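Local coordinates for capsid polyprotein (Turkey astrovirus 2, PDB 3TS3) that supplies the projection, or spike, domain on the surface of the astrovirus capsid, the shell that self-assembles from the capsid polyprotein, at the interface of chains A and B. Sequence-based numbering; all coordinates share one arbitrary frame. Chains: chain A/B, Capsid polyprotein.

The interface of chains A and B. Residues chain A 6, 12, 19, 21, 95-101; chain B 4-7, 87.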
loop_
_atom_site.group_PDB
_atom_site.type_symbol
_atom_site.label_atom_id
_atom_site.label_comp_id
_atom_site.label_asym_id
_atom_site.label_seq_id
_atom_site.Cartn_x
_atom_site.Cartn_y
_atom_site.Cartn_z
ATOM N N LEU A 6 12.811 6.768 -3.493
ATOM C CA LEU A 6 12.228 6.749 -4.825
ATOM C C LEU A 6 11.827 8.111 -5.374
ATOM O O LEU A 6 11.972 8.332 -6.550
ATOM C CB LEU A 6 11.053 5.769 -4.922
ATOM C CG LEU A 6 11.333 4.312 -5.274
ATOM C CD1 LEU A 6 10.001 3.614 -5.485
ATOM C CD2 LEU A 6 12.184 4.210 -6.525
ATOM N N GLN A 12 13.428 6.871 -15.678
ATOM C CA GLN A 12 13.818 5.694 -16.423
ATOM C C GLN A 12 12.734 5.371 -17.437
ATOM O O GLN A 12 11.567 5.559 -17.167
ATOM C CB GLN A 12 13.973 4.502 -15.476
ATOM C CG GLN A 12 14.365 3.233 -16.180
ATOM C CD GLN A 12 14.019 1.987 -15.395
ATOM O OE1 GLN A 12 14.486 1.788 -14.286
ATOM N NE2 GLN A 12 13.213 1.131 -15.992
ATOM N N TYR A 19 3.536 -3.540 -17.525
ATOM C CA TYR A 19 4.359 -4.450 -18.309
ATOM C C TYR A 19 4.855 -5.628 -17.475
ATOM O O TYR A 19 4.852 -5.589 -16.259
ATOM C CB TYR A 19 5.531 -3.692 -18.949
ATOM C CG TYR A 19 6.403 -2.999 -17.935
ATOM C CD1 TYR A 19 6.056 -1.762 -17.421
ATOM C CD2 TYR A 19 7.558 -3.597 -17.475
ATOM C CE1 TYR A 19 6.840 -1.146 -16.476
ATOM C CE2 TYR A 19 8.346 -2.988 -16.527
ATOM C CZ TYR A 19 7.979 -1.759 -16.033
ATOM O OH TYR A 19 8.755 -1.139 -15.093
ATOM N N PHE A 21 7.899 -8.988 -16.958
ATOM C CA PHE A 21 9.352 -9.144 -16.886
ATOM C C PHE A 21 9.994 -9.300 -18.259
ATOM O O PHE A 21 11.181 -9.080 -18.407
ATOM C CB PHE A 21 9.767 -10.282 -15.949
ATOM C CG PHE A 21 9.821 -9.895 -14.487
ATOM C CD1 PHE A 21 9.149 -10.640 -13.544
ATOM C CD2 PHE A 21 10.539 -8.797 -14.069
ATOM C CE1 PHE A 21 9.189 -10.300 -12.213
ATOM C CE2 PHE A 21 10.590 -8.454 -12.732
ATOM C CZ PHE A 21 9.911 -9.210 -11.807
ATOM N N GLY A 95 4.465 -10.574 -10.800
ATOM C CA GLY A 95 5.612 -10.629 -9.918
ATOM C C GLY A 95 6.529 -9.418 -10.025
ATOM O O GLY A 95 7.578 -9.380 -9.407
ATOM N N VAL A 96 6.126 -8.440 -10.825
ATOM C CA VAL A 96 6.931 -7.246 -11.084
ATOM C C VAL A 96 7.065 -6.257 -9.932
ATOM O O VAL A 96 7.978 -5.452 -9.924
ATOM C CB VAL A 96 6.518 -6.492 -12.378
ATOM C CG1 VAL A 96 6.776 -7.365 -13.601
ATOM C CG2 VAL A 96 5.072 -6.052 -12.312
ATOM N N GLY A 97 6.135 -6.297 -8.986
ATOM C CA GLY A 97 6.156 -5.347 -7.891
ATOM C C GLY A 97 6.037 -3.913 -8.373
ATOM O O GLY A 97 5.234 -3.632 -9.244
ATOM N N VAL A 98 6.863 -3.016 -7.846
ATOM C CA VAL A 98 6.762 -1.622 -8.248
ATOM C C VAL A 98 7.331 -1.468 -9.653
ATOM O O VAL A 98 8.486 -1.745 -9.893
ATOM C CB VAL A 98 7.538 -0.711 -7.283
ATOM C CG1 VAL A 98 7.689 0.695 -7.862
ATOM C CG2 VAL A 98 6.862 -0.686 -5.906
ATOM N N MET A 99 6.479 -1.062 -10.583
ATOM C CA MET A 99 6.930 -1.059 -11.946
ATOM C C MET A 99 6.719 0.312 -12.554
ATOM O O MET A 99 7.260 0.539 -13.624
ATOM C CB MET A 99 6.313 -2.198 -12.793
ATOM C CG MET A 99 4.787 -2.311 -12.757
ATOM S SD MET A 99 4.011 -1.258 -14.003
ATOM C CE MET A 99 2.386 -0.980 -13.302
ATOM N N GLN A 100 6.151 1.239 -11.793
ATOM C CA GLN A 100 6.187 2.660 -12.129
ATOM C C GLN A 100 6.294 3.495 -10.881
ATOM O O GLN A 100 5.810 3.121 -9.835
ATOM C CB GLN A 100 4.926 3.152 -12.862
ATOM C CG GLN A 100 4.485 2.349 -14.053
ATOM C CD GLN A 100 5.228 2.688 -15.328
ATOM O OE1 GLN A 100 6.091 3.559 -15.363
ATOM N NE2 GLN A 100 4.878 1.992 -16.390
ATOM N N THR A 101 6.924 4.651 -11.023
ATOM C CA THR A 101 6.820 5.715 -10.054
ATOM C C THR A 101 5.889 6.709 -10.727
ATOM O O THR A 101 5.561 6.560 -11.886
ATOM C CB THR A 101 8.139 6.404 -9.758
ATOM O OG1 THR A 101 8.674 6.940 -10.965
ATOM C CG2 THR A 101 9.130 5.430 -9.160
ATOM N N LEU B 4 13.735 -0.214 -12.269
ATOM C CA LEU B 4 12.371 -0.730 -12.427
ATOM C C LEU B 4 12.328 -1.834 -13.471
ATOM O O LEU B 4 12.941 -1.699 -14.508
ATOM C CB LEU B 4 11.414 0.376 -12.863
ATOM C CG LEU B 4 11.241 1.570 -11.932
ATOM C CD1 LEU B 4 10.240 2.543 -12.529
ATOM C CD2 LEU B 4 10.772 1.114 -10.568
ATOM N N PRO B 5 11.597 -2.915 -13.211
ATOM C CA PRO B 5 10.847 -3.129 -11.970
ATOM C C PRO B 5 11.764 -3.291 -10.778
ATOM O O PRO B 5 12.838 -3.835 -10.894
ATOM C CB PRO B 5 10.110 -4.455 -12.225
ATOM C CG PRO B 5 10.063 -4.597 -13.691
ATOM C CD PRO B 5 11.317 -3.957 -14.209
ATOM N N LEU B 6 11.289 -2.879 -9.614
ATOM C CA LEU B 6 12.105 -2.820 -8.414
ATOM C C LEU B 6 12.736 -4.143 -7.990
ATOM O O LEU B 6 13.828 -4.140 -7.475
ATOM C CB LEU B 6 11.319 -2.226 -7.237
ATOM C CG LEU B 6 11.425 -0.743 -6.895
ATOM C CD1 LEU B 6 10.781 -0.489 -5.539
ATOM C CD2 LEU B 6 12.868 -0.255 -6.900
ATOM N N PRO B 7 12.075 -5.269 -8.218
ATOM C CA PRO B 7 12.651 -6.531 -7.753
ATOM C C PRO B 7 14.015 -6.774 -8.391
ATOM O O PRO B 7 14.859 -7.439 -7.799
ATOM C CB PRO B 7 11.635 -7.572 -8.210
ATOM C CG PRO B 7 10.336 -6.845 -8.178
ATOM C CD PRO B 7 10.681 -5.444 -8.668
ATOM N N VAL B 87 8.255 -3.197 -0.054
ATOM C CA VAL B 87 8.979 -1.934 0.107
ATOM C C VAL B 87 8.545 -1.268 1.400
ATOM O O VAL B 87 7.471 -1.543 1.896
ATOM C CB VAL B 87 8.715 -0.920 -1.042
ATOM C CG1 VAL B 87 9.098 -1.505 -2.389
ATOM C CG2 VAL B 87 7.267 -0.465 -1.048
#
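The N-terminal segment of chain B, running from loop residues B:Leu4 and B:Pro5 into the 3-10 helix 6-8, lies against strand 98-101 of chain A and loop residues A:Gln12, A:Tyr19 and A:Phe21. This two-fold symmetric interface, probably the dimer contact of the spike, repeats the patch with chains exchanged. A:Gln12 suits its place because its amide both accepts and donates. With CG anti to the backbone N (chi1 179°), its extended chain brings OE1 to the backbone N of B:Leu4 at 2.9 Å, the N-H meeting a lone pair in the carbonyl plane. NE2 gives a longer bond of 3.2 Å to O of B:Leu4, approaching from above that carbonyl's plane. B:Leu4 is thus read through its backbone, while its CD2 methyl lies 3.7 Å from O of A:Val98. B:Pro5, following a cis peptide bond, offers a compact apolar ring: its CG sits 3.7 Å from CE2 of A:Tyr19 and 4.0 Å from CE2 of A:Phe21. The A:Tyr19 ring, its CG in the crowded position between backbone N and carbonyl carbon (chi1 58°), donates its phenol OH to O of A:Met99 at 2.7 Å, which helps hold it. Beta-branched A:Val98 offers a broad apolar surface alongside longer B:Leu6, whose CD1 lies 3.7 Å from CB. Next to this contact, the backbone N of B:Leu6 donates to O of A:Val98 at 3.0 Å, with a C=O...N angle of 161°, nearly along the C=O axis.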